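Local coordinates for protein Exo-beta-1,3-glucanase (Streptomyces sp. SirexAA-E, PDB 4PEY) that hydrolyses laminarin and laminarioligosaccharides from their non-reducing ends as a secreted exo-beta-1,3-glucanase, yielding glucose and laminaribiose, at residues 193-198 with 214-219; 258-263 with 284-289; 346-351 with 386-391; 537-542 with 555-560. The protein carries 1 engineered substitution. One frame throughout, in Å; residues are numbered along the deposited sequence.

Overall arrangement
Glycoside hydrolase family 55 enzymes carry two parallel beta-helices side by side. Contact 1 is a buried, polar meeting of corners in the N-terminal one. Contact 2 is also buried. It lies where the chain passes into the C-terminal beta-helix and rests mainly on aromatic and leucine packing. Contacts 3 and 4 are partly buried. Contact 3 joins neighbouring parallel strands by backbone hydrogen bonds, whereas contact 4 packs a loop on the last strand with no hydrogen bond across. Contacts 2 and 4 lie on opposite sides of the chain's centre, their own centres about 46 Å apart. Contact 3 comes nearest to an annotated substrate residue, Arg-403.

Contact 1 of 4, residues 193-198 with 214-219; sequences TFSGVE and ETTPVS
Gly-196 and Thr-215 bring their CA atoms within 3.9 Å of each other, where the bend at residues 195-196 runs against the chain ahead of the corner at 217-218. Both belong to the N-terminal parallel beta-helix, in strands 191-198 and 210-220, which pair in parallel. Gly-196 has a positive phi of 66°, a value that favours glycine. A CB at this position would also lie close to Thr-216 OG1, which is a second reason for the glycine. The CA of Gly-196 approaches Glu-214 O at 3.2 Å in a C-H...O contact.

The side-chain part of the contact is polar. Ser-195 OG and Thr-216 OG1 share a hydrogen bond of 2.8 Å. Ser-195 OG stands between its backbone N and carbonyl carbon (chi1 63°), and from there it reaches across to the threonine. Each hydroxyl has a further partner: Ser-195 OG bonds to Tyr-176 OH, and Thr-216 OG1 bonds to Asp-179 OD1. Asp-179 also holds Ser-219 through its other carboxylate oxygen, so it ties together both ends of the corner at 217-218. Thr-193 and Pro-217 touch Ile-453 of strand 450-458, which places this region against the second beta-helix. Besides the bond between the two hydroxyls, Thr-216 CG2 comes within 3.8 Å of Ser-195 OG.

Contact 2 of 4, residues 258-263 with 284-289; sequences LPLDQF and HLLFTP
His-284 N donates a hydrogen bond to Gln-262 O, 2.9 Å long and fairly straight at 165°. No other direct hydrogen bond joins the two segments. Phe-263 and His-284 form a parallel bridge, with both side chains on the same face.

Ring contacts make up much of the rest. His-284 CB sits over one face of the Phe-263 ring, 3.5 Å from its centroid. Leu-258 CD1 covers a face of the imidazole in a second CH-pi contact, 3.8 Å from that centroid. The two rings themselves meet obliquely.

The bridge lies at the start of the C-terminal beta-helix, where strand 263-266 pairs with strand 284-287. Leu-258 belongs to the strand before it, which pairs with strand 231-243 of the N-terminal beta-helix, so this leucine comes from the N-terminal side of the passage.

Apolar packing continues along strand 284-287. Phe-263 CD2 touches Leu-286 CB at 3.9 Å, and Leu-260 CD1 meets Leu-286 CD2 at 3.8 Å. An alanine in place of Phe-263 would probably open a gap between His-284 CB and Leu-286 CB.

Polar partners hold the imidazole at both nitrogens. ND1 bonds to Val-306 N, and a water lies in the ring plane 2.9 Å from His-284 NE2.

Contact 3 of 4, residues 346-351 with 386-391; sequences SETLVE and SIVVNS
Val-350 and Ile-387 form a parallel bridge, and Glu-351 and Val-388 form the next one. These are neighbouring strands in a parallel sheet of the C-terminal beta-helix. Val-350 N donates to Ser-386 O at 2.9 Å, nearly along the C=O axis. Leu-349 N adds a weak bond to the same oxygen, at 3.2 Å and a bent 135°. Val-388 N returns a bond to Val-350 O, 2.9 Å long and straighter at 168°.

Side chains touch on both faces. Val-350 CB lies 4.2 Å from Ile-387 CG1 on one. On the other, Thr-348 CG2 meets Val-388 CG2 at 3.9 Å, the two side chains crossing at a slant.

Further out, Ile-387 and Leu-349 pack on Val-373, and Ser-386 packs on Val-373, Val-401 and Phe-438. The side chain of Ser-386 is about 7 Å from that of Arg-403, a substrate-binding residue. Thr-348 OG1 sits between its backbone N and carbonyl carbon (chi1 61°). It donates to Glu-351 OE2 at 2.6 Å and also pairs with Thr-322 OG1. An alanine in place of Thr-348 would probably leave Val-388 CG2 without its methyl neighbour and let the Glu-351 carboxylate turn more freely. The threonine hydroxyl meets Glu-351 OE2 on its anti side.

Contact 4 of 4, residues 537-542 with 555-560; sequences EHVIND and SQVVSF
Ile-540 and Phe-560 make one of two tightly packed patches in this contact. The segments lie at the far end of the C-terminal beta-helix, where the loop after strand 535-536 packs on the last strand of the chain. That strand, 555-560, pairs antiparallel with strand 520-529. In the loop, Val-539 and Ile-540 both face Ile-543, which fits a classic beta bulge.

Ile-540 CD1 sits over the centre of the Phe-560 ring, 3.5 Å from the centroid and only 6° off the ring normal. CG1 lies anti to the backbone N (chi1 177°), and CD1 extends from it onto the ring. The other branch also touches, with Ile-540 CG2 3.7 Å from Phe-560 CD1. Phe-522 of strand 520-529 touches both side chains.

Val-539 makes the second close patch. Its CG2 presses on Ser-555 OG at 3.4 Å, and its CB meets Val-557 CG2 at 3.7 Å. The two valines slide past each other in opposite directions. Val-557 is partly exposed, so this patch borders solvent. Ser-555 OG bonds elsewhere, to Asp-545 O.

Across the whole contact no hydrogen bond forms. Side chains alone bridge backbones whose closest CA atoms, those of Val-539 and Ser-555, stay 6.8 Å apart. The looser side is at Asn-541, which is partly exposed. Its amide plane stands 88° to the Phe-560 ring. Asn-541 ND2 bonds to Ala-514 O and comes 3.6 Å from Phe-560 CZ.

Contact 1 of 4, residues 193-198 with 214-219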
# COMPACT_ATOMS: atom_id res chain seq x y z
N THR A 193 1.26 -8.57 -11.95
CA THR A 193 2.63 -8.89 -11.58
C THR A 193 2.67 -9.85 -10.38
O THR A 193 1.86 -9.73 -9.43
CB THR A 193 3.44 -7.60 -11.28
OG1 THR A 193 3.55 -6.82 -12.47
CG2 THR A 193 4.85 -7.90 -10.75
N PHE A 194 3.60 -10.80 -10.43
CA PHE A 194 3.76 -11.85 -9.43
C PHE A 194 5.23 -11.96 -9.05
O PHE A 194 6.09 -12.01 -9.93
CB PHE A 194 3.29 -13.20 -9.97
CG PHE A 194 1.94 -13.17 -10.64
CD1 PHE A 194 1.82 -12.80 -11.98
CD2 PHE A 194 0.79 -13.51 -9.94
CE1 PHE A 194 0.58 -12.76 -12.60
CE2 PHE A 194 -0.46 -13.48 -10.56
CZ PHE A 194 -0.57 -13.10 -11.89
N SER A 195 5.54 -12.04 -7.75
CA SER A 195 6.89 -12.48 -7.36
C SER A 195 6.76 -13.51 -6.24
O SER A 195 6.07 -13.28 -5.26
CB SER A 195 7.79 -11.30 -6.94
OG SER A 195 7.32 -10.61 -5.79
N GLY A 196 7.41 -14.66 -6.41
CA GLY A 196 7.35 -15.71 -5.41
C GLY A 196 5.98 -16.34 -5.24
O GLY A 196 5.62 -16.77 -4.15
N VAL A 197 5.19 -16.39 -6.31
CA VAL A 197 3.84 -16.93 -6.21
C VAL A 197 3.76 -18.33 -6.83
O VAL A 197 3.89 -18.50 -8.04
CB VAL A 197 2.82 -16.00 -6.90
CG1 VAL A 197 1.41 -16.59 -6.82
CG2 VAL A 197 2.87 -14.61 -6.25
N GLU A 198 3.56 -19.32 -5.97
CA GLU A 198 3.33 -20.68 -6.43
C GLU A 198 1.98 -20.71 -7.13
O GLU A 198 0.97 -20.25 -6.58
CB GLU A 198 3.37 -21.66 -5.26
CG GLU A 198 4.73 -21.67 -4.56
CD GLU A 198 4.72 -22.32 -3.19
OE1 GLU A 198 3.63 -22.61 -2.66
OE2 GLU A 198 5.82 -22.54 -2.64
N GLU A 214 10.18 -15.60 -10.26
CA GLU A 214 10.16 -16.84 -9.48
C GLU A 214 10.21 -16.59 -7.97
O GLU A 214 9.54 -17.28 -7.19
CB GLU A 214 11.31 -17.74 -9.91
CG GLU A 214 11.41 -19.07 -9.17
CD GLU A 214 10.42 -20.11 -9.67
OE1 GLU A 214 9.74 -19.85 -10.68
OE2 GLU A 214 10.34 -21.20 -9.06
N THR A 215 11.01 -15.61 -7.56
CA THR A 215 11.14 -15.26 -6.15
C THR A 215 11.09 -13.75 -5.93
O THR A 215 11.29 -12.96 -6.86
CB THR A 215 12.46 -15.78 -5.53
OG1 THR A 215 13.58 -15.17 -6.19
CG2 THR A 215 12.55 -17.30 -5.65
N THR A 216 10.83 -13.35 -4.68
CA THR A 216 10.96 -11.96 -4.26
C THR A 216 12.35 -11.79 -3.64
O THR A 216 12.71 -12.54 -2.73
CB THR A 216 9.86 -11.59 -3.25
OG1 THR A 216 8.58 -11.99 -3.76
CG2 THR A 216 9.87 -10.08 -2.98
N PRO A 217 13.15 -10.82 -4.13
CA PRO A 217 14.56 -10.71 -3.70
C PRO A 217 14.72 -10.71 -2.19
O PRO A 217 15.54 -11.45 -1.63
CB PRO A 217 15.01 -9.38 -4.30
CG PRO A 217 14.14 -9.19 -5.49
CD PRO A 217 12.82 -9.84 -5.19
N VAL A 218 13.94 -9.85 -1.53
CA VAL A 218 13.88 -9.77 -0.08
C VAL A 218 12.43 -9.50 0.32
O VAL A 218 11.79 -8.66 -0.32
CB VAL A 218 14.76 -8.62 0.50
CG1 VAL A 218 14.85 -8.72 2.01
CG2 VAL A 218 16.15 -8.59 -0.14
N SER A 219 11.92 -10.16 1.35
CA SER A 219 10.65 -9.75 1.92
C SER A 219 10.65 -10.07 3.40
O SER A 219 11.40 -10.93 3.88
CB SER A 219 9.46 -10.43 1.22
OG SER A 219 9.49 -11.84 1.35

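Contact 2 of 4, residues 258-263 with 284-289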
# COMPACT_ATOMS: atom_id res chain seq x y z
N LEU A 258 6.60 -10.15 20.64
CA LEU A 258 6.75 -9.06 21.60
C LEU A 258 5.49 -8.93 22.44
O LEU A 258 4.41 -8.72 21.90
CB LEU A 258 7.03 -7.74 20.89
CG LEU A 258 8.28 -7.66 20.03
CD1 LEU A 258 8.28 -6.38 19.21
CD2 LEU A 258 9.53 -7.74 20.91
N PRO A 259 5.61 -9.05 23.77
CA PRO A 259 4.43 -8.84 24.63
C PRO A 259 3.85 -7.43 24.49
O PRO A 259 4.60 -6.47 24.28
CB PRO A 259 4.98 -9.05 26.04
CG PRO A 259 6.22 -9.88 25.85
CD PRO A 259 6.80 -9.42 24.55
N LEU A 260 2.53 -7.31 24.64
CA LEU A 260 1.85 -6.03 24.54
C LEU A 260 2.39 -5.01 25.56
O LEU A 260 2.35 -3.81 25.31
CB LEU A 260 0.34 -6.21 24.73
CG LEU A 260 -0.53 -4.96 24.55
CD1 LEU A 260 -0.46 -4.48 23.11
CD2 LEU A 260 -1.97 -5.25 24.95
N ASP A 261 2.90 -5.48 26.70
CA ASP A 261 3.38 -4.54 27.70
C ASP A 261 4.71 -3.90 27.28
O ASP A 261 5.22 -3.01 27.96
CB ASP A 261 3.47 -5.19 29.10
CG ASP A 261 4.57 -6.25 29.24
OD1 ASP A 261 5.46 -6.39 28.37
OD2 ASP A 261 4.57 -6.94 30.28
N GLN A 262 5.25 -4.32 26.13
CA GLN A 262 6.43 -3.66 25.59
C GLN A 262 6.05 -2.63 24.53
O GLN A 262 6.91 -2.06 23.86
CB GLN A 262 7.42 -4.69 25.03
CG GLN A 262 8.07 -5.54 26.13
CD GLN A 262 8.97 -6.63 25.58
OE1 GLN A 262 9.38 -6.60 24.42
NE2 GLN A 262 9.29 -7.60 26.43
N PHE A 263 4.74 -2.39 24.39
CA PHE A 263 4.21 -1.39 23.47
C PHE A 263 3.56 -0.24 24.23
O PHE A 263 2.82 -0.47 25.18
CB PHE A 263 3.15 -2.00 22.54
CG PHE A 263 3.73 -2.79 21.40
CD1 PHE A 263 4.25 -4.06 21.62
CD2 PHE A 263 3.72 -2.27 20.11
CE1 PHE A 263 4.78 -4.79 20.57
CE2 PHE A 263 4.24 -2.99 19.06
CZ PHE A 263 4.78 -4.25 19.28
N HIS A 284 7.81 -0.04 22.05
CA HIS A 284 7.30 -0.01 20.69
C HIS A 284 6.02 0.81 20.66
O HIS A 284 5.57 1.29 21.71
CB HIS A 284 7.08 -1.43 20.18
CG HIS A 284 8.31 -2.29 20.24
ND1 HIS A 284 9.21 -2.35 19.21
CD2 HIS A 284 8.79 -3.08 21.23
CE1 HIS A 284 10.20 -3.17 19.55
NE2 HIS A 284 9.97 -3.62 20.77
N LEU A 285 5.44 0.98 19.48
CA LEU A 285 4.23 1.80 19.32
C LEU A 285 3.10 0.99 18.71
O LEU A 285 3.27 0.38 17.66
CB LEU A 285 4.51 3.02 18.44
CG LEU A 285 5.55 4.01 18.99
CD1 LEU A 285 5.83 5.10 17.96
CD2 LEU A 285 5.09 4.63 20.31
N LEU A 286 1.94 0.99 19.38
CA LEU A 286 0.72 0.42 18.83
C LEU A 286 -0.32 1.51 18.71
O LEU A 286 -0.85 1.98 19.73
CB LEU A 286 0.19 -0.72 19.72
CG LEU A 286 -1.04 -1.46 19.17
CD1 LEU A 286 -0.66 -2.28 17.94
CD2 LEU A 286 -1.67 -2.34 20.24
N PHE A 287 -0.61 1.95 17.48
CA PHE A 287 -1.59 3.00 17.27
C PHE A 287 -2.99 2.40 17.17
O PHE A 287 -3.32 1.72 16.19
CB PHE A 287 -1.28 3.82 16.00
CG PHE A 287 -0.04 4.66 16.10
CD1 PHE A 287 1.21 4.11 15.87
CD2 PHE A 287 -0.12 6.01 16.43
CE1 PHE A 287 2.35 4.89 15.95
CE2 PHE A 287 1.02 6.78 16.52
CZ PHE A 287 2.25 6.23 16.28
N THR A 288 -3.81 2.64 18.18
CA THR A 288 -5.19 2.18 18.14
C THR A 288 -5.95 3.03 17.11
O THR A 288 -5.49 4.12 16.75
CB THR A 288 -5.85 2.26 19.53
OG1 THR A 288 -5.91 3.62 19.98
CG2 THR A 288 -5.04 1.44 20.54
N PRO A 289 -7.10 2.54 16.61
CA PRO A 289 -7.77 3.26 15.52
C PRO A 289 -8.24 4.65 15.93
O PRO A 289 -8.97 4.80 16.90
CB PRO A 289 -8.96 2.36 15.17
CG PRO A 289 -8.61 1.01 15.76
CD PRO A 289 -7.84 1.33 16.99
O HOH W 1 11.17 -4.90 23.02

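Contact 3 of 4, residues 346-351 with 386-391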
# COMPACT_ATOMS: atom_id res chain seq x y z
N SER A 346 3.76 20.74 4.37
CA SER A 346 4.89 20.05 4.99
C SER A 346 5.97 19.82 3.95
O SER A 346 5.71 19.29 2.87
CB SER A 346 4.46 18.71 5.60
OG SER A 346 3.58 18.89 6.68
N GLU A 347 7.20 20.22 4.26
CA GLU A 347 8.31 20.00 3.35
C GLU A 347 8.45 18.51 3.03
O GLU A 347 8.67 18.12 1.87
CB GLU A 347 9.60 20.55 3.96
CG GLU A 347 10.81 20.39 3.07
CD GLU A 347 12.02 21.13 3.61
OE1 GLU A 347 11.90 21.82 4.65
OE2 GLU A 347 13.10 21.03 2.98
N THR A 348 8.30 17.67 4.05
CA THR A 348 8.23 16.22 3.89
C THR A 348 7.16 15.67 4.82
O THR A 348 6.92 16.27 5.87
CB THR A 348 9.56 15.51 4.21
OG1 THR A 348 9.91 15.77 5.58
CG2 THR A 348 10.69 15.99 3.30
N LEU A 349 6.53 14.56 4.47
CA LEU A 349 5.57 13.92 5.38
C LEU A 349 6.20 12.74 6.14
O LEU A 349 5.94 12.56 7.33
CB LEU A 349 4.32 13.45 4.62
CG LEU A 349 3.42 14.60 4.14
CD1 LEU A 349 2.34 14.12 3.21
CD2 LEU A 349 2.79 15.38 5.31
N VAL A 350 7.02 11.95 5.45
CA VAL A 350 7.71 10.81 6.04
C VAL A 350 9.17 10.81 5.58
O VAL A 350 9.43 10.91 4.37
CB VAL A 350 7.05 9.47 5.63
CG1 VAL A 350 7.81 8.28 6.22
CG2 VAL A 350 5.57 9.44 6.04
N GLU A 351 10.10 10.72 6.53
CA GLU A 351 11.52 10.58 6.22
C GLU A 351 12.07 9.31 6.82
O GLU A 351 11.93 9.08 8.02
CB GLU A 351 12.32 11.78 6.74
CG GLU A 351 11.99 13.08 6.05
CD GLU A 351 12.77 14.27 6.60
OE1 GLU A 351 13.78 14.07 7.31
OE2 GLU A 351 12.36 15.42 6.32
N SER A 386 6.35 13.70 -0.35
CA SER A 386 5.63 12.92 0.65
C SER A 386 6.50 11.93 1.40
O SER A 386 6.52 11.95 2.63
CB SER A 386 4.43 12.22 0.00
OG SER A 386 3.39 13.16 -0.26
N ILE A 387 7.22 11.06 0.69
CA ILE A 387 8.14 10.15 1.37
C ILE A 387 9.54 10.28 0.81
O ILE A 387 9.75 10.17 -0.39
CB ILE A 387 7.70 8.66 1.24
CG1 ILE A 387 6.25 8.47 1.68
CG2 ILE A 387 8.67 7.77 2.04
CD1 ILE A 387 5.78 6.99 1.69
N VAL A 388 10.50 10.53 1.70
CA VAL A 388 11.91 10.55 1.32
C VAL A 388 12.57 9.33 1.96
O VAL A 388 12.56 9.19 3.19
CB VAL A 388 12.63 11.83 1.76
CG1 VAL A 388 14.11 11.78 1.39
CG2 VAL A 388 11.97 13.06 1.15
N VAL A 389 13.11 8.44 1.13
CA VAL A 389 13.80 7.26 1.66
C VAL A 389 15.31 7.45 1.53
O VAL A 389 15.87 7.30 0.44
CB VAL A 389 13.37 5.96 0.94
CG1 VAL A 389 14.11 4.77 1.53
CG2 VAL A 389 11.86 5.77 1.05
N ASN A 390 15.94 7.79 2.65
CA ASN A 390 17.38 8.00 2.69
C ASN A 390 18.16 6.72 3.04
O ASN A 390 19.24 6.48 2.50
CB ASN A 390 17.72 9.08 3.72
CG ASN A 390 17.27 10.46 3.28
OD1 ASN A 390 17.65 10.92 2.19
ND2 ASN A 390 16.48 11.13 4.10
N SER A 391 17.61 5.91 3.94
CA SER A 391 18.34 4.75 4.47
C SER A 391 18.56 3.64 3.45
O SER A 391 17.62 3.19 2.78
CB SER A 391 17.63 4.17 5.69
OG SER A 391 17.62 5.10 6.76

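Contact 4 of 4, residues 537-542 with 555-560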
# COMPACT_ATOMS: atom_id res chain seq x y z
N GLU A 537 3.24 10.68 -25.39
CA GLU A 537 4.01 10.72 -26.63
C GLU A 537 4.86 9.46 -26.78
O GLU A 537 5.13 9.02 -27.90
CB GLU A 537 4.90 11.97 -26.65
CG GLU A 537 4.08 13.25 -26.64
CD GLU A 537 4.91 14.51 -26.75
OE1 GLU A 537 6.00 14.56 -26.17
OE2 GLU A 537 4.44 15.45 -27.43
N HIS A 538 5.27 8.91 -25.64
CA HIS A 538 6.14 7.73 -25.59
C HIS A 538 5.90 6.99 -24.28
O HIS A 538 5.19 7.47 -23.40
CB HIS A 538 7.62 8.12 -25.71
CG HIS A 538 7.98 8.74 -27.02
ND1 HIS A 538 8.02 8.02 -28.19
CD2 HIS A 538 8.30 10.02 -27.35
CE1 HIS A 538 8.36 8.82 -29.19
NE2 HIS A 538 8.53 10.04 -28.71
N VAL A 539 6.51 5.81 -24.16
CA VAL A 539 6.45 5.04 -22.92
C VAL A 539 7.57 5.45 -21.95
O VAL A 539 7.31 5.84 -20.81
CB VAL A 539 6.54 3.53 -23.21
CG1 VAL A 539 6.61 2.73 -21.91
CG2 VAL A 539 5.35 3.08 -24.05
N ILE A 540 8.81 5.36 -22.42
CA ILE A 540 9.97 5.69 -21.60
C ILE A 540 10.94 6.53 -22.43
O ILE A 540 11.22 6.18 -23.58
CB ILE A 540 10.68 4.41 -21.05
CG1 ILE A 540 11.94 4.78 -20.26
CG2 ILE A 540 10.97 3.42 -22.19
CD1 ILE A 540 12.49 3.64 -19.40
N ASN A 541 11.42 7.63 -21.87
CA ASN A 541 12.27 8.56 -22.62
C ASN A 541 11.59 8.95 -23.93
O ASN A 541 10.51 9.53 -23.92
CB ASN A 541 13.64 7.95 -22.88
CG ASN A 541 14.43 7.71 -21.60
OD1 ASN A 541 14.01 8.11 -20.50
ND2 ASN A 541 15.58 7.07 -21.73
N ASP A 542 12.22 8.63 -25.07
CA ASP A 542 11.63 8.87 -26.38
C ASP A 542 11.33 7.55 -27.11
O ASP A 542 11.25 7.50 -28.35
CB ASP A 542 12.56 9.75 -27.22
CG ASP A 542 13.97 9.17 -27.35
OD1 ASP A 542 14.73 9.66 -28.22
OD2 ASP A 542 14.32 8.22 -26.60
N SER A 555 0.01 1.40 -24.53
CA SER A 555 1.26 1.37 -25.29
C SER A 555 2.32 0.71 -24.41
O SER A 555 2.52 1.12 -23.26
CB SER A 555 1.69 2.77 -25.71
OG SER A 555 2.91 2.72 -26.42
N GLN A 556 3.00 -0.30 -24.95
CA GLN A 556 3.85 -1.18 -24.15
C GLN A 556 5.30 -1.22 -24.61
O GLN A 556 5.60 -1.10 -25.80
CB GLN A 556 3.29 -2.61 -24.18
CG GLN A 556 1.87 -2.72 -23.66
CD GLN A 556 1.16 -3.97 -24.15
OE1 GLN A 556 1.34 -4.39 -25.30
NE2 GLN A 556 0.36 -4.57 -23.28
N VAL A 557 6.20 -1.43 -23.65
CA VAL A 557 7.59 -1.73 -23.96
C VAL A 557 7.99 -2.95 -23.13
O VAL A 557 7.89 -2.91 -21.90
CB VAL A 557 8.53 -0.54 -23.65
CG1 VAL A 557 9.98 -0.98 -23.63
CG2 VAL A 557 8.32 0.59 -24.67
N VAL A 558 8.41 -4.02 -23.78
CA VAL A 558 8.74 -5.25 -23.06
C VAL A 558 10.09 -5.14 -22.33
O VAL A 558 10.22 -5.56 -21.17
CB VAL A 558 8.78 -6.48 -24.00
CG1 VAL A 558 9.22 -7.72 -23.24
CG2 VAL A 558 7.41 -6.70 -24.63
N SER A 559 11.09 -4.60 -23.02
CA SER A 559 12.44 -4.47 -22.47
C SER A 559 13.05 -3.11 -22.75
O SER A 559 12.95 -2.59 -23.86
CB SER A 559 13.39 -5.53 -23.04
OG SER A 559 12.95 -6.83 -22.73
N PHE A 560 13.71 -2.56 -21.73
CA PHE A 560 14.50 -1.35 -21.84
C PHE A 560 15.82 -1.57 -21.09
O PHE A 560 15.83 -2.16 -20.01
CB PHE A 560 13.74 -0.15 -21.26
CG PHE A 560 14.52 1.13 -21.24
CD1 PHE A 560 14.43 2.03 -22.28
CD2 PHE A 560 15.35 1.44 -20.16
CE1 PHE A 560 15.15 3.22 -22.26
CE2 PHE A 560 16.07 2.62 -20.13
CZ PHE A 560 15.97 3.51 -21.18